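Local coordinates for protein lysozyme M1 (PDB 1JFX) that hydrolyses the beta-1,4 linkages between N-acetylmuramic acid and N-acetylglucosamine in bacterial peptidoglycan, acting as a secreted lysozyme and diacetylmuramidase of glycosyl hydrolase family 25, at residues Tyr109-Thr113 against Thr114-Thr118; Ser150-Gly153 against Met154-Lys157; Thr171-Ser174 against Gly175-Thr178. All blocks are in the same frame, centred on the assembly; numbering follows the deposited sequence.

Interaction 1 (Tyr109-Thr113 against Thr114-Thr118)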
# COMPACT_ATOMS: atom_id res chain seq x y z
N TYR A 109 15.46 -7.48 8.13
CA TYR A 109 14.84 -7.91 9.37
C TYR A 109 15.34 -9.20 10.01
O TYR A 109 14.62 -9.82 10.80
CB TYR A 109 13.33 -8.01 9.13
CG TYR A 109 12.69 -6.68 8.74
CD1 TYR A 109 12.28 -5.77 9.71
CD2 TYR A 109 12.49 -6.34 7.40
CE1 TYR A 109 11.69 -4.56 9.37
CE2 TYR A 109 11.89 -5.12 7.04
CZ TYR A 109 11.50 -4.24 8.04
OH TYR A 109 10.91 -3.04 7.70
N GLY A 110 16.56 -9.59 9.70
CA GLY A 110 17.12 -10.79 10.29
C GLY A 110 16.61 -12.08 9.67
O GLY A 110 16.87 -13.16 10.20
N LEU A 111 15.88 -11.98 8.57
CA LEU A 111 15.38 -13.17 7.91
C LEU A 111 16.21 -13.49 6.66
O LEU A 111 16.64 -12.58 5.94
CB LEU A 111 13.91 -12.98 7.50
CG LEU A 111 12.91 -12.76 8.63
CD1 LEU A 111 11.49 -12.76 8.05
CD2 LEU A 111 13.04 -13.85 9.67
N SER A 112 16.45 -14.77 6.42
CA SER A 112 17.17 -15.18 5.21
C SER A 112 16.21 -14.90 4.07
O SER A 112 15.03 -14.59 4.30
CB SER A 112 17.51 -16.68 5.24
OG SER A 112 16.34 -17.48 5.27
N THR A 113 16.68 -15.00 2.83
CA THR A 113 15.80 -14.74 1.70
C THR A 113 14.67 -15.76 1.70
O THR A 113 13.53 -15.43 1.39
CB THR A 113 16.53 -14.79 0.32
OG1 THR A 113 17.22 -16.04 0.17
CG2 THR A 113 17.52 -13.62 0.20
N THR A 114 14.98 -17.01 2.07
CA THR A 114 13.95 -18.04 2.09
C THR A 114 12.92 -17.76 3.20
O THR A 114 11.71 -17.94 2.99
CB THR A 114 14.57 -19.45 2.30
OG1 THR A 114 15.41 -19.77 1.18
CG2 THR A 114 13.48 -20.51 2.42
N GLN A 115 13.37 -17.32 4.37
CA GLN A 115 12.44 -17.01 5.45
C GLN A 115 11.57 -15.82 5.09
O GLN A 115 10.41 -15.74 5.48
CB GLN A 115 13.18 -16.71 6.75
CG GLN A 115 13.87 -17.91 7.38
CD GLN A 115 14.73 -17.49 8.56
OE1 GLN A 115 15.51 -16.55 8.46
NE2 GLN A 115 14.58 -18.20 9.68
N MET A 116 12.15 -14.87 4.35
CA MET A 116 11.40 -13.68 3.99
C MET A 116 10.34 -14.05 2.97
O MET A 116 9.23 -13.52 3.00
CB MET A 116 12.32 -12.60 3.42
CG MET A 116 11.61 -11.28 3.12
SD MET A 116 10.88 -10.51 4.58
CE MET A 116 12.37 -9.80 5.34
N ARG A 117 10.67 -14.95 2.05
CA ARG A 117 9.70 -15.38 1.06
C ARG A 117 8.53 -16.02 1.80
O ARG A 117 7.37 -15.76 1.50
CB ARG A 117 10.32 -16.40 0.10
CG ARG A 117 11.34 -15.78 -0.82
CD ARG A 117 11.96 -16.80 -1.75
NE ARG A 117 12.93 -16.17 -2.63
CZ ARG A 117 13.45 -16.75 -3.70
NH1 ARG A 117 13.10 -17.99 -4.02
NH2 ARG A 117 14.31 -16.09 -4.48
N THR A 118 8.84 -16.87 2.77
CA THR A 118 7.81 -17.54 3.56
C THR A 118 6.95 -16.52 4.30
O THR A 118 5.73 -16.64 4.32
CB THR A 118 8.44 -18.51 4.57
OG1 THR A 118 9.10 -19.56 3.85
CG2 THR A 118 7.36 -19.13 5.48
O HOH W 1 15.55 -17.63 -1.36
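Ser112 and Gln115 trade bonds in a capping box at the start of helix 113-131. The backbone N of Ser112 donates a hydrogen bond to Gln115 OE1 at 2.9 Å, a nearly straight bond (171°) that lies in the carbonyl plane of the amide and uses a lone pair of OE1. In return, Gln115 N donates to Ser112 OG at 3.1 Å. The serine can reach because its OG sits between the backbone N and the carbonyl carbon (chi1 62°), which turns the hydroxyl over the first turn of the helix. Behind the cap the helical bonding begins, with Met116 N on Ser112 O and Arg117 N on Thr113 O.

Leu111, just before the cap, lies across the Gln115 side chain at about a right angle, its CD2 3.9 Å from Gln115 OE1. The Met116 chain bends at both chi2 and chi3 and brings its methyl up to both Leu111 and Tyr109; Trp143 of helix 141-148 also touches Tyr109 and Met116. The hydroxyl of Tyr109 bonds to the backbone O of Glu100, a predicted catalytic residue, so this packing links the helix start to the active-site region. Met116 CE lies 4.1 Å from Leu111 CD1 and 4.0 Å from Tyr109 CD2, approaching the tyrosine ring obliquely.

Interaction 2 (Ser150-Gly153 against Met154-Lys157)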
# COMPACT_ATOMS: atom_id res chain seq x y z
N SER A 150 15.45 -11.52 -5.44
CA SER A 150 14.81 -11.35 -6.74
C SER A 150 13.75 -12.42 -6.99
O SER A 150 13.71 -13.05 -8.04
CB SER A 150 15.87 -11.40 -7.85
OG SER A 150 16.86 -10.41 -7.63
N TRP A 151 12.86 -12.58 -6.02
CA TRP A 151 11.81 -13.60 -6.08
C TRP A 151 10.66 -13.31 -7.05
O TRP A 151 10.11 -12.21 -7.06
CB TRP A 151 11.28 -13.79 -4.65
CG TRP A 151 10.32 -14.93 -4.43
CD1 TRP A 151 10.39 -16.19 -4.94
CD2 TRP A 151 9.21 -14.92 -3.53
NE1 TRP A 151 9.38 -16.98 -4.42
CE2 TRP A 151 8.65 -16.22 -3.54
CE3 TRP A 151 8.63 -13.95 -2.70
CZ2 TRP A 151 7.53 -16.57 -2.76
CZ3 TRP A 151 7.52 -14.29 -1.92
CH2 TRP A 151 6.99 -15.59 -1.96
N ASN A 152 10.31 -14.31 -7.87
CA ASN A 152 9.20 -14.19 -8.82
C ASN A 152 7.91 -14.81 -8.25
O ASN A 152 6.86 -14.79 -8.90
CB ASN A 152 9.53 -14.90 -10.15
CG ASN A 152 8.42 -14.74 -11.20
OD1 ASN A 152 8.13 -13.63 -11.65
ND2 ASN A 152 7.80 -15.85 -11.59
N GLY A 153 7.98 -15.33 -7.03
CA GLY A 153 6.85 -16.01 -6.43
C GLY A 153 5.55 -15.28 -6.17
O GLY A 153 4.52 -15.91 -5.93
N MET A 154 5.58 -13.95 -6.20
CA MET A 154 4.36 -13.20 -5.97
C MET A 154 3.83 -12.59 -7.25
O MET A 154 2.85 -11.87 -7.22
CB MET A 154 4.59 -12.08 -4.94
CG MET A 154 5.08 -12.57 -3.60
SD MET A 154 3.94 -13.76 -2.83
CE MET A 154 2.57 -12.68 -2.36
N ALA A 155 4.48 -12.89 -8.39
CA ALA A 155 4.04 -12.32 -9.66
C ALA A 155 2.56 -12.54 -9.97
O ALA A 155 1.89 -11.63 -10.46
CB ALA A 155 4.90 -12.86 -10.81
N ALA A 156 2.05 -13.73 -9.67
CA ALA A 156 0.64 -14.00 -9.95
C ALA A 156 -0.24 -13.86 -8.73
O ALA A 156 -1.44 -14.12 -8.80
CB ALA A 156 0.49 -15.40 -10.55
N LYS A 157 0.34 -13.44 -7.61
CA LYS A 157 -0.42 -13.32 -6.36
C LYS A 157 -0.70 -11.91 -5.85
O LYS A 157 -1.74 -11.68 -5.25
CB LYS A 157 0.30 -14.06 -5.24
CG LYS A 157 0.24 -15.57 -5.31
CD LYS A 157 0.95 -16.13 -4.09
CE LYS A 157 0.76 -17.62 -3.94
NZ LYS A 157 1.55 -18.11 -2.78
O HOH W 2 7.30 -11.96 -7.09
O HOH W 3 2.81 -16.00 -8.06
O HOH W 4 4.14 -17.62 -3.74
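Met154 folds back on Trp151, three residues earlier in the chain. Its CB lies beside the peptide it has just left, 3.6 Å from Gly153 C. With CG anti to the carbonyl carbon (chi1 -59°), the chain turns back toward the indole, and CG comes within 3.4 Å of Trp151 CZ3. The bend at chi2 sets SD alongside the same six-membered ring, 3.7 Å from Trp151 CH2. The sulfur stands 4.4 Å from the ring centroid and 47° off its normal, an oblique Met-aromatic contact. At the tip, the bend at chi3 carries CE away from the indole. Ile120 and His124 of helix 113-131 also pack against the methionine.

What brings the two side chains together is a type I beta turn from Asn152 to Ala155, in the loop between helix 141-148 and strand 160-163. Ala155 N closes it on Asn152 O at 3.1 Å, with the donor well above the carbonyl plane. Within the turn, Gly153 CA rests on one face of the indole, 3.3 Å above its plane and offset toward the rim.

Three waters bridge backbone and side-chain polar atoms round the turn. One molecule donates to Trp151 O, which Trp144 NE1 also reaches, and accepts from Met154 N. Two others donate to Gly153 O, one accepting from Ala156 N and the other from the amine of the extended Lys157. The Asn152 side chain brings OD1 to 3.4 Å from Ala155 CB.

Interaction 3 (Thr171-Ser174 against Gly175-Thr178)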
# COMPACT_ATOMS: atom_id res chain seq x y z
N THR A 171 11.37 1.65 -12.31
CA THR A 171 12.10 0.42 -12.62
C THR A 171 11.35 -0.69 -11.88
O THR A 171 11.10 -0.60 -10.68
CB THR A 171 13.56 0.50 -12.14
OG1 THR A 171 14.23 1.50 -12.90
CG2 THR A 171 14.27 -0.85 -12.33
N VAL A 172 10.99 -1.74 -12.61
CA VAL A 172 10.25 -2.85 -12.05
C VAL A 172 11.09 -4.11 -11.96
O VAL A 172 11.74 -4.50 -12.93
CB VAL A 172 9.01 -3.14 -12.94
CG1 VAL A 172 8.24 -4.36 -12.42
CG2 VAL A 172 8.12 -1.91 -13.00
N PRO A 173 11.13 -4.75 -10.78
CA PRO A 173 11.90 -5.99 -10.60
C PRO A 173 11.33 -7.06 -11.53
O PRO A 173 10.14 -7.06 -11.84
CB PRO A 173 11.67 -6.36 -9.14
CG PRO A 173 11.36 -5.04 -8.48
CD PRO A 173 10.51 -4.33 -9.50
N SER A 174 12.17 -7.99 -11.96
CA SER A 174 11.70 -9.05 -12.84
C SER A 174 10.59 -9.89 -12.20
O SER A 174 9.82 -10.52 -12.90
CB SER A 174 12.87 -9.96 -13.22
OG SER A 174 13.42 -10.57 -12.06
N GLY A 175 10.53 -9.89 -10.87
CA GLY A 175 9.54 -10.66 -10.14
C GLY A 175 8.10 -10.19 -10.21
O GLY A 175 7.22 -10.83 -9.63
N PHE A 176 7.85 -9.07 -10.88
CA PHE A 176 6.50 -8.54 -11.07
C PHE A 176 6.29 -8.31 -12.58
O PHE A 176 7.19 -7.86 -13.28
CB PHE A 176 6.32 -7.25 -10.27
CG PHE A 176 6.33 -7.48 -8.78
CD1 PHE A 176 5.24 -8.09 -8.16
CD2 PHE A 176 7.46 -7.18 -8.02
CE1 PHE A 176 5.28 -8.42 -6.80
CE2 PHE A 176 7.51 -7.51 -6.66
CZ PHE A 176 6.41 -8.13 -6.05
N PRO A 177 5.10 -8.67 -13.10
CA PRO A 177 4.80 -8.51 -14.53
C PRO A 177 4.63 -7.06 -14.98
O PRO A 177 4.77 -6.75 -16.17
CB PRO A 177 3.52 -9.33 -14.70
CG PRO A 177 2.83 -9.13 -13.37
CD PRO A 177 3.97 -9.29 -12.38
N THR A 178 4.31 -6.19 -14.03
CA THR A 178 4.11 -4.77 -14.30
C THR A 178 3.83 -4.12 -12.96
O THR A 178 3.82 -4.80 -11.92
CB THR A 178 2.88 -4.53 -15.23
OG1 THR A 178 2.84 -3.16 -15.63
CG2 THR A 178 1.57 -4.88 -14.51
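Pro173 and Phe176 close a type I beta turn, a common way for a chain to reverse, here within the loop that joins strand 160-163 to strand 181-185 of the barrel. Phe176 N donates to Pro173 O at 3.2 Å. The N-H points almost straight at the oxygen (166°), yet the donor stands 48° out of the carbonyl plane and so does not use a lone pair direction. Ser174 and Gly175 occupy the two corners.

Two side-chain contacts flank this bond. Val172 CG1 lies 3.8 Å from Phe176 O and 4.1 Å from Phe176 CB, the two side chains crossing at about a right angle. With CG1 anti to the valine's backbone N (chi1 177°), that methyl faces Phe176, and it also comes near the backbone carbonyl carbon of Thr178. Pro173 comes to the phenylalanine from another direction: its CD approaches the edge of the ring near the ring plane, 4.4 Å from Phe176 CD2.

Beyond this first shell, neighbouring, largely aromatic side chains probably position both residues. The Phe176 ring stacks with that of Phe160 on strand 160-163 and meets the indole of Trp144 with the planes at about 55°. Pro173 packs against the same two aromatic residues and against Ala141 and Asn145, so the turn is seated between helix 141-148 and the barrel strand. At the start of the segment, Thr171 N is held by His164 ND1.

The chemistry is therefore divided: one backbone bond closes the reversal, while the Phe176 side chain, having no polar group, is placed through dispersion and aromatic contacts, so its ring orientation probably depends largely on the shape of the neighbouring surfaces.

How the interactions relate
The three contacts follow one another along the chain, all within the family 25 catalytic domain and each in or beside a connection between barrel strands. Interaction 1 opens helix 113-131, interaction 2 lies between helix 141-148 and strand 160-163, and interaction 3 between strands 160-163 and 181-185. The centres of 1 and 2 are about 14 Å apart; they touch where the Arg117 guanidinium packs on Trp151 (CZ to CD1 3.4 Å). Those of 2 and 3 are about 9 Å apart, with Ala155 CB 3.3 Å from Gly175 O. Interactions 1 and 3, centres about 20 Å apart, do not touch. The three thus form a chain of contacts, 1 to 2 to 3, beside helix 141-148.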